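Local coordinates for putative exported protein (Peptoclostridium difficile, PDB 5TTA) that is of unknown function but is made with a signal sequence, consistent with export, and combines antiparallel sheets with helices in an alpha/beta structure, at residues 41-46 / 62-67; 70-75 / 213-218; 89-94 / 191-196; 98-103 / 112-117; 205-210 / 241-246. All blocks are in the same frame, centred on the assembly; numbering follows the deposited sequence.

Interaction 1 is a hairpin in one sheet, its leucine and isoleucine face packing on strands 72-82 and 205-215 of another; interaction 2, largely buried, joins those two strands, and interaction 5 lays the C-terminal helix over strand 205-215. Backbone pairing carries interactions 1 and 2, each with a beta bulge, whereas interaction 5 relies on aromatic faces and one short tyrosine-glutamate bond. Interactions 3 and 4 join loops, bury less than half the area of either 1 or 2, and lean on carboxylates and water. All but interaction 2 are only partly buried; interaction 4, its centre about 25 Å from that of the chain, is the most peripheral, yet touches interaction 3 through Gln196 and Gly117.

Interaction 1: 41-46 / 62-67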
# COMPACT_ATOMS: atom_id res chain seq x y z
N LEU A 41 -10.80 5.21 25.23
CA LEU A 41 -10.37 3.82 25.05
C LEU A 41 -10.02 3.28 26.43
O LEU A 41 -9.09 3.78 27.07
CB LEU A 41 -9.17 3.73 24.10
CG LEU A 41 -8.60 2.34 23.81
CD1 LEU A 41 -9.69 1.46 23.15
CD2 LEU A 41 -7.41 2.47 22.88
N PHE A 42 -10.78 2.30 26.89
CA PHE A 42 -10.68 1.80 28.26
C PHE A 42 -9.83 0.55 28.29
O PHE A 42 -10.12 -0.41 27.56
CB PHE A 42 -12.06 1.48 28.83
CG PHE A 42 -12.06 1.31 30.32
CD1 PHE A 42 -12.04 0.05 30.90
CD2 PHE A 42 -12.10 2.42 31.15
CE1 PHE A 42 -12.05 -0.10 32.28
CE2 PHE A 42 -12.11 2.28 32.53
CZ PHE A 42 -12.09 1.02 33.10
N ILE A 43 -8.82 0.52 29.15
CA ILE A 43 -8.04 -0.70 29.30
C ILE A 43 -8.62 -1.47 30.47
O ILE A 43 -8.47 -1.08 31.63
CB ILE A 43 -6.54 -0.42 29.49
CG1 ILE A 43 -5.99 0.28 28.25
CG2 ILE A 43 -5.79 -1.76 29.70
CD1 ILE A 43 -4.51 0.58 28.35
N ASN A 44 -9.28 -2.59 30.17
CA ASN A 44 -9.85 -3.44 31.20
C ASN A 44 -8.80 -4.25 31.93
O ASN A 44 -8.97 -4.54 33.12
CB ASN A 44 -10.89 -4.39 30.58
CG ASN A 44 -12.01 -3.63 29.91
OD1 ASN A 44 -12.76 -2.92 30.58
ND2 ASN A 44 -12.10 -3.73 28.59
N ASN A 45 -7.72 -4.61 31.24
CA ASN A 45 -6.70 -5.51 31.78
C ASN A 45 -5.55 -5.66 30.79
O ASN A 45 -5.74 -5.49 29.58
CB ASN A 45 -7.31 -6.88 32.09
CG ASN A 45 -6.60 -7.60 33.21
OD1 ASN A 45 -5.69 -7.06 33.83
ND2 ASN A 45 -7.03 -8.82 33.48
N SER A 46 -4.35 -5.96 31.29
CA SER A 46 -3.25 -6.38 30.43
C SER A 46 -2.50 -7.45 31.20
O SER A 46 -2.13 -7.24 32.35
CB SER A 46 -2.32 -5.21 30.05
OG SER A 46 -1.83 -4.55 31.18
N ILE A 62 -4.01 -7.32 25.91
CA ILE A 62 -4.61 -6.08 26.40
C ILE A 62 -6.09 -6.10 26.05
O ILE A 62 -6.46 -6.13 24.87
CB ILE A 62 -3.92 -4.85 25.79
CG1 ILE A 62 -2.40 -4.99 25.99
CG2 ILE A 62 -4.47 -3.56 26.44
CD1 ILE A 62 -1.56 -3.93 25.31
N SER A 63 -6.94 -6.11 27.08
CA SER A 63 -8.39 -6.12 26.89
C SER A 63 -8.88 -4.68 26.85
O SER A 63 -8.69 -3.93 27.82
CB SER A 63 -9.07 -6.93 27.98
OG SER A 63 -10.47 -6.73 27.94
N LEU A 64 -9.45 -4.29 25.71
CA LEU A 64 -9.87 -2.92 25.43
C LEU A 64 -11.38 -2.82 25.24
O LEU A 64 -12.05 -3.77 24.78
CB LEU A 64 -9.19 -2.41 24.15
CG LEU A 64 -7.66 -2.44 24.08
CD1 LEU A 64 -7.20 -2.18 22.65
CD2 LEU A 64 -7.11 -1.38 25.02
N THR A 65 -11.90 -1.64 25.56
CA THR A 65 -13.29 -1.28 25.30
C THR A 65 -13.30 0.13 24.73
O THR A 65 -12.78 1.05 25.37
CB THR A 65 -14.14 -1.31 26.59
OG1 THR A 65 -14.22 -2.66 27.10
CG2 THR A 65 -15.55 -0.76 26.33
N ASN A 66 -13.89 0.33 23.55
CA ASN A 66 -14.11 1.68 23.00
C ASN A 66 -15.34 2.29 23.67
O ASN A 66 -16.47 2.02 23.27
CB ASN A 66 -14.31 1.62 21.49
CG ASN A 66 -14.53 3.00 20.86
OD1 ASN A 66 -14.69 4.00 21.55
ND2 ASN A 66 -14.52 3.05 19.53
N SER A 67 -15.12 3.13 24.67
CA SER A 67 -16.25 3.70 25.40
C SER A 67 -16.81 4.97 24.76
O SER A 67 -17.78 5.52 25.27
CB SER A 67 -15.83 3.99 26.85
OG SER A 67 -14.61 4.71 26.88
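Strands 41-46 and 62-66 run antiparallel, 172° between their directions, and their ladder slips by one residue between Ile43 and Asn45. They are the two arms of a beta hairpin, and the slip is a beta bulge. Phe42 and Thr65 exchange backbone bonds in both directions, the one from Phe42 N to Thr65 O being nearly straight (2.8 Å, 172°). Past them Asn44 N donates to Ser63 O, while Ser63 N turns to Asn45 O at 2.8 Å, so the extra residue is taken up without losing the pairing. Leu41, Ile43, Leu64 and Ile62 share one face. Ile43 and Leu64 lie side by side, CG1 of Ile43 3.8 Å from CD2 of Leu64, and the Ile43 and Ile62 side chains cross obliquely, their CG2 atoms 4.0 Å apart. Leu41 reaches back with CG anti to its backbone N, bringing CD1 to Leu64 CB at 4.0 Å. This apolar face lies against Tyr75 and Ile77 of strand 72-82 and Val210 and Val213 of strand 205-215, a sheet-on-sheet packing consistent with the E-set clan to which the family is assigned. At its end Ser46 OG bonds to Tyr247, Ile206 and Ser208. Bulged Asn44 instead points across the strand pair: its ND2 donates to Thr65 OG1 at 2.8 Å, with the oxygen almost in the amide plane.

Interaction 2: 70-75 / 213-218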
# COMPACT_ATOMS: atom_id res chain seq x y z
N LYS A 70 -17.32 7.21 18.83
CA LYS A 70 -16.61 7.30 17.57
C LYS A 70 -15.74 6.07 17.39
O LYS A 70 -15.19 5.54 18.36
CB LYS A 70 -15.74 8.56 17.52
CG LYS A 70 -16.51 9.86 17.65
CD LYS A 70 -15.54 11.04 17.71
CE LYS A 70 -15.08 11.32 19.14
NZ LYS A 70 -14.17 12.50 19.23
N ALA A 71 -15.64 5.62 16.14
CA ALA A 71 -14.75 4.51 15.80
C ALA A 71 -13.29 4.93 15.96
O ALA A 71 -12.91 6.04 15.57
CB ALA A 71 -15.01 4.06 14.37
N ILE A 72 -12.47 4.03 16.49
CA ILE A 72 -11.06 4.31 16.77
C ILE A 72 -10.19 3.66 15.70
O ILE A 72 -10.12 2.43 15.59
CB ILE A 72 -10.67 3.83 18.18
CG1 ILE A 72 -11.32 4.75 19.23
CG2 ILE A 72 -9.13 3.78 18.35
CD1 ILE A 72 -11.29 4.21 20.65
N MSE A 73 -9.52 4.49 14.89
CA MSE A 73 -8.71 3.96 13.80
C MSE A 73 -7.25 3.73 14.18
O MSE A 73 -6.58 2.95 13.52
CB MSE A 73 -8.79 4.89 12.57
CG MSE A 73 -7.84 6.06 12.55
SE MSE A 73 -8.09 7.13 10.92
CE MSE A 73 -7.46 5.87 9.66
N ASP A 74 -6.74 4.39 15.24
CA ASP A 74 -5.37 4.15 15.67
C ASP A 74 -5.26 4.46 17.16
O ASP A 74 -6.11 5.15 17.74
CB ASP A 74 -4.36 4.99 14.84
CG ASP A 74 -2.91 4.47 14.93
OD1 ASP A 74 -2.66 3.38 15.50
OD2 ASP A 74 -2.01 5.16 14.43
N TYR A 75 -4.26 3.89 17.81
CA TYR A 75 -4.01 4.19 19.21
C TYR A 75 -2.52 4.06 19.48
O TYR A 75 -1.78 3.49 18.68
CB TYR A 75 -4.83 3.30 20.18
CG TYR A 75 -4.58 1.80 20.07
CD1 TYR A 75 -3.31 1.25 20.32
CD2 TYR A 75 -5.61 0.93 19.77
CE1 TYR A 75 -3.08 -0.11 20.22
CE2 TYR A 75 -5.40 -0.43 19.69
CZ TYR A 75 -4.14 -0.95 19.92
OH TYR A 75 -3.94 -2.32 19.83
N VAL A 213 -5.29 8.41 21.06
CA VAL A 213 -6.08 7.64 20.09
C VAL A 213 -6.43 8.56 18.93
O VAL A 213 -6.50 9.79 19.08
CB VAL A 213 -7.37 6.99 20.64
CG1 VAL A 213 -7.15 6.19 21.95
CG2 VAL A 213 -8.50 7.97 20.77
N THR A 214 -6.67 7.95 17.78
CA THR A 214 -7.07 8.66 16.56
C THR A 214 -8.40 8.09 16.10
O THR A 214 -8.52 6.88 15.92
CB THR A 214 -6.03 8.49 15.45
OG1 THR A 214 -4.74 8.91 15.92
CG2 THR A 214 -6.44 9.31 14.22
N PHE A 215 -9.40 8.96 15.94
CA PHE A 215 -10.73 8.50 15.52
C PHE A 215 -10.83 8.51 13.99
O PHE A 215 -9.95 9.01 13.27
CB PHE A 215 -11.81 9.37 16.16
CG PHE A 215 -11.80 9.36 17.66
CD1 PHE A 215 -12.37 8.30 18.37
CD2 PHE A 215 -11.26 10.40 18.38
CE1 PHE A 215 -12.37 8.28 19.76
CE2 PHE A 215 -11.25 10.40 19.77
CZ PHE A 215 -11.81 9.34 20.46
N ASN A 216 -11.91 7.90 13.49
CA ASN A 216 -12.09 7.75 12.05
C ASN A 216 -12.23 9.08 11.33
O ASN A 216 -11.96 9.14 10.13
CB ASN A 216 -13.32 6.88 11.73
CG ASN A 216 -12.95 5.42 11.61
OD1 ASN A 216 -11.90 5.00 12.08
ND2 ASN A 216 -13.83 4.63 10.97
N ASP A 217 -12.65 10.14 12.02
CA ASP A 217 -12.73 11.43 11.36
C ASP A 217 -11.38 12.15 11.29
O ASP A 217 -11.33 13.28 10.80
CB ASP A 217 -13.78 12.32 12.05
CG ASP A 217 -13.37 12.75 13.45
OD1 ASP A 217 -12.52 12.08 14.08
OD2 ASP A 217 -13.91 13.76 13.93
N GLY A 218 -10.30 11.52 11.75
CA GLY A 218 -9.00 12.14 11.78
C GLY A 218 -8.63 12.85 13.07
O GLY A 218 -7.46 13.21 13.25
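The tight part of this contact is the backbone pairing of strands 72-75 and 213-215, antiparallel neighbours whose axes come within 4.5 Å. Thr214 N donates to Asp74 O (2.9 Å, 170°), and beside them Tyr75 CB rests on Val213 CG1. Thr214 O takes two bonds, from Met73 N at 2.8 Å and from Asp74 N at 3.1 Å. Met73 and Asp74 thus both face Thr214, a classic beta bulge inside the antiparallel sheet that holds strands 72-82 and 205-215. It turns Met73, a selenomethionine, toward the partner strand: CG holds the crowded position between backbone N and carbonyl carbon, and SE passes 3.5 Å from Phe215 O, with helix 156-175 against the same side chain. Asn216, second residue of the type I turn from Phe215 to Gly218, gives its N-H to Ala71 O from above the carbonyl plane and sets OD1 3.2 Å from Met73 CB. The buried Phe215 ring has Val213 CG2 on one face, nearer the rim, and Ile72 CG1 alongside, 3.7 Å from Phe215 CE1. Toward solvent, over the opposite face, only the Lys70 chain lies: bent at chi3 (-88°), it sets CE above the centre and NZ 4.0 Å from the Phe215 centroid in a cation-pi contact.

Interaction 3: 89-94 / 191-196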
# COMPACT_ATOMS: atom_id res chain seq x y z
N LEU A 89 11.05 -4.23 35.24
CA LEU A 89 11.84 -5.08 34.34
C LEU A 89 12.10 -4.36 33.02
O LEU A 89 11.17 -3.79 32.44
CB LEU A 89 11.14 -6.41 34.06
CG LEU A 89 10.98 -7.31 35.28
CD1 LEU A 89 10.03 -8.46 34.93
CD2 LEU A 89 12.33 -7.82 35.70
N GLU A 90 13.34 -4.42 32.55
CA GLU A 90 13.66 -4.01 31.18
C GLU A 90 13.49 -5.21 30.27
O GLU A 90 14.10 -6.27 30.51
CB GLU A 90 15.09 -3.50 31.07
CG GLU A 90 15.35 -2.20 31.78
CD GLU A 90 16.77 -1.70 31.55
OE1 GLU A 90 16.99 -0.94 30.58
OE2 GLU A 90 17.65 -2.09 32.33
N LEU A 91 12.70 -5.04 29.21
CA LEU A 91 12.40 -6.11 28.26
C LEU A 91 12.86 -5.78 26.85
O LEU A 91 12.90 -4.63 26.44
CB LEU A 91 10.88 -6.41 28.20
CG LEU A 91 10.23 -6.79 29.53
CD1 LEU A 91 8.77 -7.17 29.26
CD2 LEU A 91 10.96 -7.94 30.17
N TYR A 92 13.18 -6.84 26.09
CA TYR A 92 13.08 -6.80 24.63
C TYR A 92 11.62 -7.05 24.28
O TYR A 92 11.20 -8.18 23.98
CB TYR A 92 14.01 -7.85 24.01
CG TYR A 92 15.48 -7.59 24.22
CD1 TYR A 92 16.14 -6.58 23.52
CD2 TYR A 92 16.22 -8.36 25.11
CE1 TYR A 92 17.50 -6.36 23.69
CE2 TYR A 92 17.60 -8.14 25.29
CZ TYR A 92 18.22 -7.14 24.57
OH TYR A 92 19.56 -6.89 24.74
N TRP A 93 10.81 -5.97 24.31
CA TRP A 93 9.36 -6.11 24.28
C TRP A 93 8.84 -6.75 23.00
O TRP A 93 7.85 -7.49 23.04
CB TRP A 93 8.69 -4.74 24.43
CG TRP A 93 8.72 -4.20 25.83
CD1 TRP A 93 9.73 -3.48 26.42
CD2 TRP A 93 7.68 -4.33 26.80
NE1 TRP A 93 9.37 -3.16 27.72
CE2 TRP A 93 8.11 -3.65 27.97
CE3 TRP A 93 6.41 -4.94 26.79
CZ2 TRP A 93 7.32 -3.60 29.13
CZ3 TRP A 93 5.62 -4.88 27.92
CH2 TRP A 93 6.08 -4.20 29.10
N ASP A 94 9.42 -6.39 21.86
CA ASP A 94 8.98 -6.90 20.56
C ASP A 94 9.98 -7.89 19.95
O ASP A 94 10.08 -7.98 18.72
CB ASP A 94 8.71 -5.74 19.59
CG ASP A 94 9.88 -4.78 19.44
OD1 ASP A 94 10.99 -5.07 19.95
OD2 ASP A 94 9.70 -3.72 18.77
N PHE A 191 8.03 -12.97 24.15
CA PHE A 191 8.98 -14.06 24.36
C PHE A 191 10.04 -13.76 25.41
O PHE A 191 10.46 -14.68 26.11
CB PHE A 191 9.66 -14.40 23.04
CG PHE A 191 8.72 -14.96 22.01
CD1 PHE A 191 8.47 -14.27 20.84
CD2 PHE A 191 8.06 -16.16 22.25
CE1 PHE A 191 7.60 -14.78 19.88
CE2 PHE A 191 7.18 -16.70 21.29
CZ PHE A 191 6.95 -16.01 20.11
N ASP A 192 10.47 -12.51 25.56
CA ASP A 192 11.53 -12.22 26.53
C ASP A 192 11.12 -12.60 27.95
O ASP A 192 10.00 -12.28 28.38
CB ASP A 192 11.93 -10.74 26.45
CG ASP A 192 13.25 -10.46 27.18
OD1 ASP A 192 14.00 -11.41 27.45
OD2 ASP A 192 13.53 -9.28 27.49
N LYS A 193 12.02 -13.29 28.66
CA LYS A 193 11.90 -13.76 30.06
C LYS A 193 10.99 -14.98 30.19
O LYS A 193 10.67 -15.38 31.31
CB LYS A 193 11.39 -12.68 31.04
CG LYS A 193 12.13 -11.33 30.95
CD LYS A 193 13.53 -11.40 31.51
CE LYS A 193 14.10 -9.99 31.69
NZ LYS A 193 15.47 -10.05 32.24
N TRP A 194 10.57 -15.59 29.08
CA TRP A 194 9.78 -16.81 29.11
C TRP A 194 10.71 -18.02 28.96
O TRP A 194 11.65 -18.00 28.16
CB TRP A 194 8.74 -16.75 28.00
CG TRP A 194 7.91 -17.97 27.73
CD1 TRP A 194 7.04 -18.60 28.56
CD2 TRP A 194 7.85 -18.67 26.47
NE1 TRP A 194 6.44 -19.67 27.90
CE2 TRP A 194 6.93 -19.73 26.62
CE3 TRP A 194 8.49 -18.50 25.25
CZ2 TRP A 194 6.63 -20.62 25.59
CZ3 TRP A 194 8.18 -19.38 24.20
CH2 TRP A 194 7.26 -20.42 24.38
N LYS A 195 10.46 -19.05 29.74
CA LYS A 195 11.13 -20.33 29.57
C LYS A 195 10.09 -21.36 29.13
O LYS A 195 9.22 -21.75 29.91
CB LYS A 195 11.84 -20.78 30.85
CG LYS A 195 12.68 -22.04 30.61
CD LYS A 195 13.43 -22.48 31.86
CE LYS A 195 14.67 -21.63 32.08
NZ LYS A 195 15.56 -21.69 30.89
N GLN A 196 10.19 -21.78 27.88
CA GLN A 196 9.15 -22.64 27.30
C GLN A 196 9.08 -23.98 28.02
O GLN A 196 7.98 -24.50 28.27
CB GLN A 196 9.40 -22.83 25.81
CG GLN A 196 8.38 -23.75 25.12
CD GLN A 196 8.53 -23.77 23.61
OE1 GLN A 196 9.65 -23.86 23.09
NE2 GLN A 196 7.41 -23.70 22.90
O HOH W 1 15.55 -8.76 28.76
O HOH W 2 16.13 -7.41 32.21
O HOH W 3 9.47 -10.23 24.42
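Asp192 carries this loop-to-loop contact, and its chain reads outward in three steps. CB lies 3.6 Å from Tyr92 O; CG, set anti to the backbone N (chi1 -166°), comes to 3.8 Å from Tyr92 N; OD2 then receives the Tyr92 N-H in a bond of 2.8 Å and 162°, arriving from above the carboxylate plane. Water 1 donates to the same OD2, 2.4 Å away, and reaches on weakly to Glu90 O. The backbone of Asp192 is tied as well, for its N donates to water 3, 2.7 Å from Tyr92 O; the side chain thus meets Tyr92 N directly, the main chain Tyr92 O through water. Asp192 sits in a type II beta turn from Phe191 to Trp194, closed by a bond from Trp194 N to Phe191 O. The turn sends Lys193 toward the same loop: CG touches Leu91 CD2 at 3.7 Å, and NZ donates to water 2, which in turn donates to Glu90 O. Leu91 CD1 covers a face of Trp93. Around the contact, segment 89-94 links strand 88-89 to strand 96-98, with Leu91 and Trp93 packed on strand 72-82, while the other segment follows strand 183-189 and sets Phe191 and Trp194 against Pro58 of strand 58-66.

Interaction 4: 98-103 / 112-117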
# COMPACT_ATOMS: atom_id res chain seq x y z
N VAL A 98 13.19 -17.44 17.83
CA VAL A 98 14.17 -18.11 16.99
C VAL A 98 13.92 -19.61 17.07
O VAL A 98 13.49 -20.13 18.10
CB VAL A 98 15.61 -17.76 17.41
CG1 VAL A 98 16.64 -18.38 16.47
CG2 VAL A 98 15.80 -16.23 17.47
N ALA A 99 14.16 -20.31 15.95
CA ALA A 99 14.00 -21.76 15.85
C ALA A 99 15.35 -22.45 15.77
O ALA A 99 16.39 -21.82 15.54
CB ALA A 99 13.15 -22.13 14.62
N ALA A 100 15.33 -23.77 15.95
CA ALA A 100 16.57 -24.55 16.04
C ALA A 100 17.44 -24.37 14.80
O ALA A 100 18.67 -24.33 14.91
CB ALA A 100 16.25 -26.02 16.27
N ASP A 101 16.83 -24.26 13.62
CA ASP A 101 17.56 -24.07 12.37
C ASP A 101 17.88 -22.61 12.10
O ASP A 101 18.31 -22.27 10.99
CB ASP A 101 16.77 -24.66 11.19
CG ASP A 101 15.44 -23.92 10.90
OD1 ASP A 101 15.09 -22.97 11.64
OD2 ASP A 101 14.72 -24.30 9.95
N GLY A 102 17.66 -21.73 13.09
CA GLY A 102 17.96 -20.32 12.96
C GLY A 102 16.84 -19.48 12.38
O GLY A 102 17.01 -18.25 12.30
N GLU A 103 15.72 -20.07 11.98
CA GLU A 103 14.63 -19.29 11.45
C GLU A 103 14.08 -18.35 12.52
O GLU A 103 13.90 -18.74 13.68
CB GLU A 103 13.52 -20.20 10.94
CG GLU A 103 12.61 -19.52 9.95
CD GLU A 103 13.36 -19.09 8.71
OE1 GLU A 103 14.26 -19.85 8.27
OE2 GLU A 103 13.05 -18.01 8.16
N ALA A 112 11.75 -28.78 5.64
CA ALA A 112 12.52 -29.98 5.91
C ALA A 112 12.09 -30.69 7.19
O ALA A 112 12.52 -31.83 7.42
CB ALA A 112 14.01 -29.65 5.97
N GLY A 113 11.27 -30.04 8.02
CA GLY A 113 10.67 -30.70 9.16
C GLY A 113 11.05 -30.17 10.53
O GLY A 113 10.72 -30.80 11.55
N VAL A 114 11.72 -29.03 10.60
CA VAL A 114 12.10 -28.44 11.88
C VAL A 114 10.88 -27.80 12.51
O VAL A 114 10.15 -27.05 11.85
CB VAL A 114 13.23 -27.42 11.71
CG1 VAL A 114 13.33 -26.46 12.95
CG2 VAL A 114 14.55 -28.13 11.47
N ASP A 115 10.66 -28.07 13.80
CA ASP A 115 9.51 -27.53 14.52
C ASP A 115 9.79 -26.10 14.96
O ASP A 115 10.59 -25.87 15.88
CB ASP A 115 9.21 -28.43 15.72
CG ASP A 115 7.86 -28.15 16.33
OD1 ASP A 115 7.30 -27.06 16.06
OD2 ASP A 115 7.35 -29.02 17.07
N TYR A 116 9.12 -25.13 14.33
CA TYR A 116 9.21 -23.72 14.72
C TYR A 116 8.51 -23.43 16.04
O TYR A 116 8.77 -22.39 16.65
CB TYR A 116 8.57 -22.83 13.65
CG TYR A 116 9.26 -22.80 12.30
CD1 TYR A 116 10.65 -22.87 12.19
CD2 TYR A 116 8.52 -22.68 11.13
CE1 TYR A 116 11.27 -22.82 10.95
CE2 TYR A 116 9.13 -22.64 9.89
CZ TYR A 116 10.50 -22.70 9.80
OH TYR A 116 11.08 -22.66 8.56
N GLY A 117 7.59 -24.30 16.47
CA GLY A 117 6.91 -24.09 17.73
C GLY A 117 7.85 -24.07 18.91
O GLY A 117 7.58 -23.42 19.92
O HOH W 4 10.71 -20.75 16.72
O HOH W 5 13.45 -22.64 8.09
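The Tyr116 ring has Val114 O above one face, offset toward the rim, and Ala99 CB, Asp101 OD1 and water 5 at its edge, near the plane; the carboxylate of Asp101 is inclined 52° to the ring. It packs against a tight turn, type I from Ala99 to Gly102 and followed by a G1 beta bulge, in which Gly102 N bonds to Ala99 O and Ala99 N to Glu103 O. Gly102 adopts the left-handed backbone that this bulge uses. Within the turn Asp101, its CG in the crowded position between backbone N and carbonyl carbon, accepts Glu103 N-H on OD1 at 3.0 Å, an Asx turn that fixes the carboxylate. The ring is gripped along its CD1-CE1 side: Ala99 CB touches Tyr116 CD1 at 3.6 Å, and Glu103 CB comes obliquely to within 3.5 Å of Tyr116 CE1. Val114 adds a looser contact: its side chain and that of Asp101 cross obliquely, Val114 CG1 3.9 Å from Asp101 CG. No direct hydrogen bond joins segments 98-103 and 112-117. Both belong to the long connection between strands 96-98 and 121-123, where Asp115 forms a second Asx turn to Gly117 N and bonds through OD2 to Tyr55. Water bridges the polar tips: water 5 accepts from Tyr116 OH at 2.4 Å and donates to Asp101 OD2 at 2.8 Å and to Glu103 OE1 at 2.9 Å.

Interaction 5: 205-210 / 241-246; sequences YIISCV and SVLENY
Aromatic faces supply most of the contact between strand 205-210 and the end of the C-terminal helix. Leu243 CB stands over the centre of the Tyr205 ring, 3.9 Å from its centroid, and Ile207 CB over that of Tyr246 at 3.8 Å; both are CH-pi contacts, one with the ring on the strand and the other with the ring past the helix. Apolar branches fill in between them. Leu243 CD1 touches Tyr205 CD2 at 3.7 Å, and its other methyl, CD2, meets Ile207 CG2 at 3.9 Å. That CG2 also rests 3.7 Å from Tyr246 CG, so Ile207 is wedged between leucine and tyrosine, with Phe233 of helix 226-233 and Tyr82 of strand 72-82 around it. The polar links lie at the ring tips. Tyr205 OH, weakly bonded also to Asn240 ND2, donates to Glu244 OE1 at 2.6 Å, the acceptor using its anti lone pair. Glu244 is bent at chi2 (-74°), its carboxylate nearly perpendicular to the ring. At the other end water 6 donates to Ser208 O and bonds to Tyr246 OH, which has a further partner in Trp229 NE1. The chemistry implies a largely apolar seat for the helix end, bounded by phenol groups; the short Tyr205-Glu244 bond would favour an ionised glutamate, and Lys204, in a long, weak ion pair with OE1, would probably act likewise.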
# COMPACT_ATOMS: atom_id res chain seq x y z
N TYR A 205 3.48 -8.89 36.17
CA TYR A 205 2.47 -7.85 36.03
C TYR A 205 2.84 -6.95 34.88
O TYR A 205 4.00 -6.57 34.70
CB TYR A 205 2.35 -6.99 37.31
CG TYR A 205 2.16 -7.75 38.60
CD1 TYR A 205 0.88 -8.11 39.04
CD2 TYR A 205 3.24 -8.03 39.44
CE1 TYR A 205 0.69 -8.77 40.23
CE2 TYR A 205 3.07 -8.68 40.64
CZ TYR A 205 1.79 -9.06 41.04
OH TYR A 205 1.62 -9.72 42.22
N ILE A 206 1.83 -6.58 34.11
CA ILE A 206 1.95 -5.58 33.07
C ILE A 206 0.93 -4.50 33.40
O ILE A 206 -0.24 -4.81 33.66
CB ILE A 206 1.70 -6.19 31.69
CG1 ILE A 206 2.81 -7.21 31.39
CG2 ILE A 206 1.59 -5.11 30.62
CD1 ILE A 206 2.57 -7.96 30.16
N ILE A 207 1.38 -3.25 33.48
CA ILE A 207 0.44 -2.15 33.67
C ILE A 207 0.56 -1.27 32.45
O ILE A 207 1.65 -1.13 31.89
CB ILE A 207 0.70 -1.38 34.98
CG1 ILE A 207 2.10 -0.78 34.99
CG2 ILE A 207 0.55 -2.33 36.20
CD1 ILE A 207 2.35 0.19 36.20
N SER A 208 -0.57 -0.70 32.01
CA SER A 208 -0.63 0.02 30.75
C SER A 208 -1.35 1.36 30.89
O SER A 208 -2.06 1.63 31.88
CB SER A 208 -1.32 -0.82 29.67
OG SER A 208 -0.78 -2.15 29.68
N CYS A 209 -1.13 2.21 29.89
CA CYS A 209 -1.79 3.51 29.85
C CYS A 209 -1.94 3.92 28.39
O CYS A 209 -0.97 3.83 27.62
CB CYS A 209 -0.98 4.57 30.62
SG CYS A 209 -1.74 6.22 30.77
N VAL A 210 -3.14 4.38 28.04
CA VAL A 210 -3.39 4.95 26.72
C VAL A 210 -2.65 6.27 26.62
O VAL A 210 -2.80 7.14 27.49
CB VAL A 210 -4.89 5.17 26.50
CG1 VAL A 210 -5.13 5.86 25.16
CG2 VAL A 210 -5.66 3.83 26.59
N SER A 241 0.34 -4.40 46.36
CA SER A 241 -1.08 -4.02 46.45
C SER A 241 -1.51 -3.19 45.25
O SER A 241 -2.57 -3.44 44.66
CB SER A 241 -1.35 -3.25 47.73
OG SER A 241 -2.62 -2.65 47.64
N VAL A 242 -0.69 -2.20 44.87
CA VAL A 242 -0.98 -1.41 43.67
C VAL A 242 -1.00 -2.31 42.43
O VAL A 242 -1.93 -2.22 41.61
CB VAL A 242 0.04 -0.27 43.53
CG1 VAL A 242 -0.08 0.36 42.15
CG2 VAL A 242 -0.20 0.82 44.64
N LEU A 243 0.02 -3.16 42.25
CA LEU A 243 0.04 -4.00 41.05
C LEU A 243 -1.15 -4.95 41.02
O LEU A 243 -1.82 -5.08 39.99
CB LEU A 243 1.36 -4.76 40.95
CG LEU A 243 2.58 -3.86 40.73
CD1 LEU A 243 3.88 -4.66 40.91
CD2 LEU A 243 2.55 -3.19 39.38
N GLU A 244 -1.42 -5.62 42.14
CA GLU A 244 -2.51 -6.60 42.16
C GLU A 244 -3.86 -5.96 41.86
O GLU A 244 -4.72 -6.59 41.23
CB GLU A 244 -2.57 -7.31 43.51
CG GLU A 244 -1.52 -8.40 43.69
CD GLU A 244 -1.83 -9.67 42.89
OE1 GLU A 244 -0.89 -10.34 42.43
OE2 GLU A 244 -3.03 -9.98 42.72
N ASN A 245 -4.08 -4.71 42.29
CA ASN A 245 -5.39 -4.09 42.15
C ASN A 245 -5.42 -3.05 41.04
O ASN A 245 -6.37 -2.26 40.97
CB ASN A 245 -5.80 -3.47 43.49
CG ASN A 245 -5.87 -4.50 44.59
OD1 ASN A 245 -6.54 -5.52 44.45
ND2 ASN A 245 -5.14 -4.27 45.67
N TYR A 246 -4.42 -3.05 40.16
CA TYR A 246 -4.27 -1.98 39.18
C TYR A 246 -5.48 -1.86 38.26
O TYR A 246 -5.90 -0.75 37.92
CB TYR A 246 -2.99 -2.18 38.36
CG TYR A 246 -2.64 -0.98 37.48
CD1 TYR A 246 -1.88 0.09 37.98
CD2 TYR A 246 -3.12 -0.88 36.19
CE1 TYR A 246 -1.58 1.19 37.20
CE2 TYR A 246 -2.84 0.22 35.40
CZ TYR A 246 -2.07 1.25 35.90
OH TYR A 246 -1.79 2.33 35.10
O HOH W 6 -3.31 3.28 33.15